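Local coordinates for biotin protein ligase-like protein of unknown function (Silicibacter sp., PDB 3BFM) that is of unknown function but resembles biotin protein ligases, joining a biotin/lipoate ligase-like region to a small C-terminal SH3-clan region, at residues A[91-96]-A[228-233]; A[197-202]-A[213-218]; A[66-71]-A[105-110]. All coordinates share one frame; numbering follows the deposited sequence. Where two conformers were deposited one is given.

How the interactions relate
Interactions 1 and 3 have centres about 7 Å apart; the centre of interaction 2 lies about 11 Å from that of interaction 1 and 17 Å from that of interaction 3. Interaction 3, about 3 Å from the centre of the fold, lays helix 67-82 on strand 102-111. Interaction 1 sets the turn between strands 89-91 and 96-99 against 228-233; interaction 2 packs strand 196-199 and its turn on strand 215-218 of a separate small sheet. Along the chain, interactions 1 and 3 alternate and interaction 2 falls between the halves of interaction 1. Turn 91-96 joins the ligase-like and C-terminal regions: Trp-93 bonds Phe-213, Asp-92 pairs with Arg-197, and Gly-95 bonds Leu-107 of interaction 3.

Interaction 1. Residues A[91-96]-A[228-233]; sequences LDWNGA and LTTVLV
Trp-93 reaches from its turn to the 3-10 segment 228-231, and its indole carries most of the contact. From CB, chi1 of 176° sets CG anti to the backbone N. Farther out, NE1 and CE2 come under CD1 of Leu-228, which is 3.8 Å from Trp-93 CE2. That methyl forms a CH-pi contact, 4.1 Å from the centroid of the six-membered ring and 25° off its normal, and it also touches Trp-93 O. The polar NE1 itself is hydrogen-bonded to the backbone O of Phe-213. Next along the rim, CZ2 meets Leu-228 CA at 3.7 Å. At the tip, Trp-93 CH2 has Thr-230 OG1 at its edge, 3.6 Å away, a hydroxyl whose hydrogen-bond partner is the backbone O of Pro-227. Trp-93 CZ3 meets Val-231 CG1 obliquely, at 3.7 Å. The turn that carries the ring is held by Asp-92 OD1, which accepts from Asn-94 N (2.9 Å, 173°) and is salt-bridged to Arg-197. Asn-94 OD1 likewise accepts from Ala-96 N, making two successive Asx turns around a type I beta turn, Asp-92 to Gly-95, in the hairpin connection between strands 89-91 and 96-99.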
# COMPACT_ATOMS: atom_id res chain seq x y z
N LEU A 91 24.77 -1.06 -8.39
CA LEU A 91 23.66 -1.42 -9.25
C LEU A 91 24.03 -1.32 -10.71
O LEU A 91 24.45 -0.26 -11.18
CB LEU A 91 22.46 -0.50 -8.97
CG LEU A 91 21.93 -0.40 -7.53
CD1 LEU A 91 20.86 0.74 -7.42
CD2 LEU A 91 21.39 -1.77 -7.04
N ASP A 92 23.89 -2.41 -11.45
CA ASP A 92 24.05 -2.33 -12.89
C ASP A 92 22.78 -1.76 -13.55
O ASP A 92 21.62 -1.96 -13.11
CB ASP A 92 24.40 -3.70 -13.46
CG ASP A 92 24.94 -3.64 -14.87
OD1 ASP A 92 24.22 -3.15 -15.77
OD2 ASP A 92 26.09 -4.14 -15.08
N TRP A 93 22.99 -1.06 -14.67
CA TRP A 93 21.88 -0.49 -15.41
C TRP A 93 20.84 -1.56 -15.78
O TRP A 93 19.62 -1.31 -15.76
CB TRP A 93 22.44 0.17 -16.68
CG TRP A 93 21.43 0.72 -17.58
CD1 TRP A 93 20.81 1.91 -17.48
CD2 TRP A 93 20.92 0.08 -18.75
NE1 TRP A 93 19.91 2.05 -18.51
CE2 TRP A 93 19.95 0.93 -19.30
CE3 TRP A 93 21.16 -1.14 -19.35
CZ2 TRP A 93 19.25 0.61 -20.46
CZ3 TRP A 93 20.47 -1.47 -20.48
CH2 TRP A 93 19.53 -0.60 -21.03
N ASN A 94 21.34 -2.74 -16.12
CA ASN A 94 20.49 -3.89 -16.55
C ASN A 94 19.83 -4.66 -15.44
O ASN A 94 19.12 -5.63 -15.69
CB ASN A 94 21.25 -4.84 -17.47
CG ASN A 94 22.36 -5.63 -16.77
OD1 ASN A 94 22.45 -5.73 -15.53
ND2 ASN A 94 23.28 -6.13 -17.58
N GLY A 95 20.05 -4.23 -14.21
CA GLY A 95 19.45 -4.88 -13.06
C GLY A 95 20.36 -5.81 -12.26
O GLY A 95 19.99 -6.22 -11.15
N ALA A 96 21.52 -6.16 -12.80
CA ALA A 96 22.46 -6.97 -12.05
C ALA A 96 22.92 -6.29 -10.77
O ALA A 96 22.99 -5.04 -10.68
CB ALA A 96 23.67 -7.36 -12.91
N LEU A 228 15.52 1.60 -21.41
CA LEU A 228 15.51 0.61 -20.35
C LEU A 228 14.47 -0.51 -20.63
O LEU A 228 14.63 -1.64 -20.14
CB LEU A 228 15.27 1.28 -19.00
CG LEU A 228 15.45 0.38 -17.77
CD1 LEU A 228 16.78 -0.35 -17.73
CD2 LEU A 228 15.23 1.24 -16.52
N THR A 229 13.48 -0.22 -21.48
CA THR A 229 12.54 -1.24 -21.98
C THR A 229 13.22 -2.48 -22.59
O THR A 229 12.64 -3.59 -22.55
CB THR A 229 11.49 -0.65 -22.94
OG1 THR A 229 12.15 0.08 -23.97
CG2 THR A 229 10.59 0.33 -22.24
N THR A 230 14.46 -2.33 -23.08
CA THR A 230 15.22 -3.44 -23.62
C THR A 230 15.53 -4.56 -22.61
O THR A 230 15.83 -5.67 -23.02
CB THR A 230 16.54 -2.98 -24.31
OG1 THR A 230 17.45 -2.48 -23.34
CG2 THR A 230 16.24 -1.92 -25.37
N VAL A 231 15.46 -4.28 -21.31
CA VAL A 231 15.79 -5.29 -20.29
C VAL A 231 14.54 -6.02 -19.79
O VAL A 231 14.64 -6.91 -18.97
CB VAL A 231 16.58 -4.68 -19.09
CG1 VAL A 231 17.72 -3.76 -19.60
CG2 VAL A 231 15.67 -3.89 -18.20
N LEU A 232 13.37 -5.66 -20.30
CA LEU A 232 12.15 -6.37 -19.98
C LEU A 232 12.26 -7.84 -20.30
O LEU A 232 12.69 -8.24 -21.39
CB LEU A 232 10.94 -5.77 -20.71
CG LEU A 232 10.35 -4.48 -20.17
CD1 LEU A 232 9.37 -3.94 -21.18
CD2 LEU A 232 9.65 -4.67 -18.81
N VAL A 233 11.87 -8.67 -19.34
CA VAL A 233 11.89 -10.12 -19.50
C VAL A 233 10.76 -10.48 -20.46
O VAL A 233 9.61 -10.10 -20.22
CB VAL A 233 11.69 -10.86 -18.19
CG1 VAL A 233 11.54 -12.37 -18.43
CG2 VAL A 233 12.88 -10.60 -17.27

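Interaction 2. Residues A[197-202]-A[213-218]; sequences RTEAGR and FGMLLR
Arg-197 and Glu-199 face Met-215 and Leu-217 across two strand segments that belong to different small sheets. Their axes come within 8.7 Å at 120°, and no hydrogen bond passes between the segments; the contact is van der Waals, side chain to side chain and side chain to backbone.

The apolar contacts come in two groups. Leu-217 spreads its methyls: CD1 touches Arg-197 CB at 3.8 Å, the two side chains crossing at about a right angle, while CD2 rests on Arg-202 O at 3.5 Å and near Arg-202 CB. Met-215, a selenomethionine, runs extended as far as SE, then bends at chi3 (-76°), which places CE. Its SE lies 3.9 Å from Glu-199 CB and about as far from Glu-199 CG.

The contact with a flat charged group is distinct. Met-215 CE sits over the centre of the Arg-197 guanidinium, 3.9 Å from CZ. The same CE also lies on the Trp-93 ring, on the face opposite Leu-228 CD1.

No ionic contact crosses to 213-218. Arg-197 NH2 bonds Glu-199 OE1 at 2.7 Å in a salt bridge, approaching that oxygen nearly in line with its C-O bond, with OE1 16° out of the guanidinium plane; the bond from NE is weak. Backbone bonds in both directions between Glu-199 and Arg-202 close the type I' turn of the beta hairpin 196-203, in the C-terminal region assigned to an SH3-clan family.

With Glu-199 and Asp-92 both at NH2, the guanidinium probably keeps its positive charge: an apolar methyl lies over the face of a group paired with two carboxylates.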
# COMPACT_ATOMS: atom_id res chain seq x y z
N ARG A 197 31.76 -0.20 -21.88
CA ARG A 197 30.55 -1.00 -21.72
C ARG A 197 30.13 -1.54 -23.08
O ARG A 197 30.26 -0.84 -24.07
CB ARG A 197 29.45 -0.09 -21.18
CG ARG A 197 28.09 -0.72 -21.06
CD ARG A 197 28.03 -1.49 -19.79
NE ARG A 197 26.80 -2.27 -19.70
CZ ARG A 197 26.16 -2.51 -18.56
NH1 ARG A 197 26.62 -2.02 -17.41
NH2 ARG A 197 25.05 -3.24 -18.58
N THR A 198 29.63 -2.78 -23.10
CA THR A 198 28.94 -3.33 -24.26
C THR A 198 27.50 -3.59 -23.87
O THR A 198 27.23 -4.10 -22.79
CB THR A 198 29.62 -4.64 -24.74
OG1 THR A 198 31.01 -4.38 -25.02
CG2 THR A 198 28.94 -5.19 -26.00
N GLU A 199 26.56 -3.20 -24.71
CA GLU A 199 25.14 -3.33 -24.38
C GLU A 199 24.36 -3.37 -25.68
O GLU A 199 24.66 -2.62 -26.61
CB GLU A 199 24.69 -2.14 -23.54
CG GLU A 199 23.29 -2.25 -22.99
CD GLU A 199 23.13 -3.37 -21.98
OE1 GLU A 199 23.95 -3.45 -21.04
OE2 GLU A 199 22.18 -4.17 -22.12
N ALA A 200 23.37 -4.27 -25.75
CA ALA A 200 22.54 -4.42 -26.94
C ALA A 200 23.34 -4.43 -28.24
O ALA A 200 22.96 -3.79 -29.22
CB ALA A 200 21.50 -3.31 -26.98
N GLY A 201 24.46 -5.14 -28.26
CA GLY A 201 25.29 -5.24 -29.46
C GLY A 201 26.04 -3.97 -29.85
O GLY A 201 26.53 -3.87 -30.97
N ARG A 202 26.12 -3.01 -28.92
CA ARG A 202 26.84 -1.75 -29.15
C ARG A 202 27.89 -1.57 -28.06
O ARG A 202 27.73 -2.05 -26.94
CB ARG A 202 25.86 -0.59 -29.15
CG ARG A 202 24.95 -0.61 -30.37
CD ARG A 202 23.68 0.18 -30.18
NE ARG A 202 22.64 -0.29 -31.09
CZ ARG A 202 21.60 -1.05 -30.75
NH1 ARG A 202 21.41 -1.45 -29.49
NH2 ARG A 202 20.72 -1.42 -31.68
N PHE A 213 15.82 6.80 -17.75
CA PHE A 213 16.85 5.82 -17.37
C PHE A 213 17.36 5.02 -18.54
O PHE A 213 17.92 3.95 -18.34
CB PHE A 213 16.42 4.90 -16.21
CG PHE A 213 16.32 5.59 -14.88
CD1 PHE A 213 17.41 5.63 -14.02
CD2 PHE A 213 15.13 6.15 -14.47
CE1 PHE A 213 17.27 6.26 -12.76
CE2 PHE A 213 15.00 6.77 -13.25
CZ PHE A 213 16.06 6.83 -12.39
N GLY A 214 17.22 5.55 -19.75
CA GLY A 214 17.82 4.96 -20.96
C GLY A 214 19.32 5.19 -20.94
O GLY A 214 19.77 6.24 -20.49
N MSE A 215 20.09 4.20 -21.35
CA MSE A 215 21.55 4.30 -21.28
C MSE A 215 22.06 5.15 -22.43
O MSE A 215 21.71 4.91 -23.58
CB MSE A 215 22.21 2.94 -21.41
CG MSE A 215 23.71 2.96 -21.46
SE MSE A 215 24.53 1.25 -21.59
CE MSE A 215 24.23 0.73 -19.68
N LEU A 216 22.92 6.09 -22.08
CA LEU A 216 23.68 6.85 -23.05
C LEU A 216 25.04 6.18 -23.20
O LEU A 216 25.86 6.21 -22.29
CB LEU A 216 23.80 8.31 -22.59
CG LEU A 216 22.44 9.03 -22.45
CD1 LEU A 216 22.52 10.17 -21.47
CD2 LEU A 216 21.99 9.50 -23.81
N LEU A 217 25.28 5.61 -24.37
CA LEU A 217 26.49 4.84 -24.66
C LEU A 217 27.22 5.55 -25.81
O LEU A 217 26.74 5.58 -26.95
CB LEU A 217 26.13 3.41 -25.04
CG LEU A 217 27.25 2.37 -25.15
CD1 LEU A 217 27.95 2.23 -23.82
CD2 LEU A 217 26.68 1.02 -25.62
N ARG A 218 28.35 6.13 -25.47
CA ARG A 218 29.13 6.94 -26.42
C ARG A 218 30.27 6.14 -27.03
O ARG A 218 31.21 5.71 -26.34
CB ARG A 218 29.62 8.20 -25.74
CG ARG A 218 30.20 9.22 -26.72
CD ARG A 218 30.17 10.58 -26.07
NE ARG A 218 28.80 11.11 -26.07
CZ ARG A 218 28.41 12.21 -25.45
NH1 ARG A 218 29.27 12.94 -24.73
NH2 ARG A 218 27.15 12.57 -25.54

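Interaction 3. Residues A[66-71]-A[105-110]; sequences AMLPVC and GRLRIA
Leu-68 and Leu-107 meet where helix 67-82 packs on strand 102-111, a helix-on-sheet layer in the ligase-like region of the chain. The short axes run 8.9 Å apart at 151°, so helix and strand point roughly opposite ways, and their nearest CA atoms belong to Leu-68 and Ile-109.

The tight part is centred on Leu-68. Its chi1 of -179° carries CG anti to the backbone N, and the forked end then splits between two strand residues. CD1 comes to 3.6 Å from Leu-107 CB and also approaches Leu-107 O, the two side chains sliding past each other in opposite directions. CD2 meets Ile-109 CG2 at 4.1 Å, with the Leu-68 and Ile-109 side chains oblique to one another, and Ile-109 CD1 lies 4.0 Å from Leu-68 N. Leu-107 and Ile-109, two apart on the strand, both direct their CB toward the helix and so bracket this leucine.

The fit is looser at the Met-67 side chain and the Cys-71 thiol. Met-67, a selenomethionine, offers CB to Ile-109 CD1 at 4.4 Å, but the rest of its chain leads away toward Trp-174 of helix 156-175. Cys-71 points its CB at the strand, yet its side chain stays more than 4.5 Å from it. The opposite side of the strand is more open: Arg-108 forms a salt bridge with Asp-128, lays its CD over the centre of the Arg-106 guanidinium, and touches Phe-24 of helix 23-32. The Cys-71 backbone, by contrast, is met closely: Leu-107 CD1 comes to rest 3.8 Å from Cys-71 C, beside a carbonyl whose O is hydrogen-bonded to Trp-163 NE1.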
# COMPACT_ATOMS: atom_id res chain seq x y z
N ALA A 66 11.31 3.06 -14.56
CA ALA A 66 11.98 3.60 -13.37
C ALA A 66 11.79 2.71 -12.14
O ALA A 66 12.51 2.84 -11.14
CB ALA A 66 11.49 5.02 -13.09
N MSE A 67 10.82 1.80 -12.19
CA MSE A 67 10.63 0.91 -11.05
C MSE A 67 11.87 0.02 -10.82
O MSE A 67 12.15 -0.40 -9.68
CB MSE A 67 9.37 0.03 -11.23
CG MSE A 67 8.04 0.84 -11.22
SE MSE A 67 7.74 1.72 -9.52
CE MSE A 67 8.43 3.55 -10.16
N LEU A 68 12.59 -0.32 -11.90
CA LEU A 68 13.84 -1.10 -11.73
C LEU A 68 14.90 -0.35 -10.90
O LEU A 68 15.31 -0.84 -9.82
CB LEU A 68 14.40 -1.56 -13.08
CG LEU A 68 15.68 -2.39 -13.05
CD1 LEU A 68 15.42 -3.65 -12.20
CD2 LEU A 68 16.11 -2.79 -14.45
N PRO A 69 15.37 0.85 -11.36
CA PRO A 69 16.28 1.61 -10.49
C PRO A 69 15.76 1.93 -9.10
O PRO A 69 16.51 1.84 -8.11
CB PRO A 69 16.57 2.88 -11.30
CG PRO A 69 15.74 2.81 -12.50
CD PRO A 69 15.25 1.46 -12.70
N VAL A 70 14.49 2.28 -9.01
CA VAL A 70 13.85 2.50 -7.72
C VAL A 70 14.02 1.30 -6.79
O VAL A 70 14.40 1.49 -5.64
CB VAL A 70 12.38 2.89 -7.87
CG1 VAL A 70 11.63 2.75 -6.52
CG2 VAL A 70 12.20 4.29 -8.45
N CYS A 71 13.73 0.09 -7.27
CA CYS A 71 13.85 -1.10 -6.40
C CYS A 71 15.32 -1.49 -6.15
O CYS A 71 15.65 -2.15 -5.17
CB CYS A 71 13.07 -2.26 -6.99
SG CYS A 71 11.27 -1.95 -6.90
N GLY A 105 23.66 -11.75 -7.72
CA GLY A 105 22.21 -11.60 -7.88
C GLY A 105 21.79 -10.55 -8.88
O GLY A 105 22.60 -9.94 -9.60
N ARG A 106 20.49 -10.34 -8.95
CA ARG A 106 19.95 -9.41 -9.95
C ARG A 106 18.53 -9.07 -9.62
O ARG A 106 17.82 -9.83 -8.92
CB ARG A 106 19.99 -10.02 -11.34
CG ARG A 106 19.22 -11.24 -11.40
CD ARG A 106 19.07 -11.82 -12.79
NE ARG A 106 18.33 -13.07 -12.68
CZ ARG A 106 17.99 -13.84 -13.72
NH1 ARG A 106 18.29 -13.47 -14.97
NH2 ARG A 106 17.32 -14.97 -13.50
N LEU A 107 18.14 -7.90 -10.10
CA LEU A 107 16.75 -7.50 -10.18
C LEU A 107 16.24 -7.69 -11.60
O LEU A 107 16.91 -7.32 -12.56
CB LEU A 107 16.59 -6.03 -9.79
CG LEU A 107 16.81 -5.68 -8.33
CD1 LEU A 107 17.05 -4.13 -8.20
CD2 LEU A 107 15.66 -6.12 -7.45
N ARG A 108 15.03 -8.23 -11.74
CA ARG A 108 14.40 -8.44 -13.04
C ARG A 108 13.14 -7.63 -13.08
O ARG A 108 12.53 -7.34 -12.01
CB ARG A 108 14.07 -9.94 -13.28
CG ARG A 108 15.32 -10.74 -13.59
CD ARG A 108 14.97 -12.14 -14.02
NE ARG A 108 14.53 -12.91 -12.87
CZ ARG A 108 13.96 -14.12 -12.94
NH1 ARG A 108 13.75 -14.68 -14.12
NH2 ARG A 108 13.60 -14.75 -11.83
N ILE A 109 12.70 -7.31 -14.29
CA ILE A 109 11.47 -6.56 -14.48
C ILE A 109 10.67 -7.11 -15.66
O ILE A 109 11.26 -7.46 -16.71
CB ILE A 109 11.77 -5.03 -14.64
CG1 ILE A 109 10.47 -4.28 -14.79
CG2 ILE A 109 12.70 -4.68 -15.85
CD1 ILE A 109 10.57 -2.81 -14.34
N ALA A 110 9.33 -7.17 -15.48
CA ALA A 110 8.40 -7.59 -16.52
C ALA A 110 7.22 -6.68 -16.47
O ALA A 110 6.93 -6.02 -15.45
CB ALA A 110 7.92 -9.06 -16.35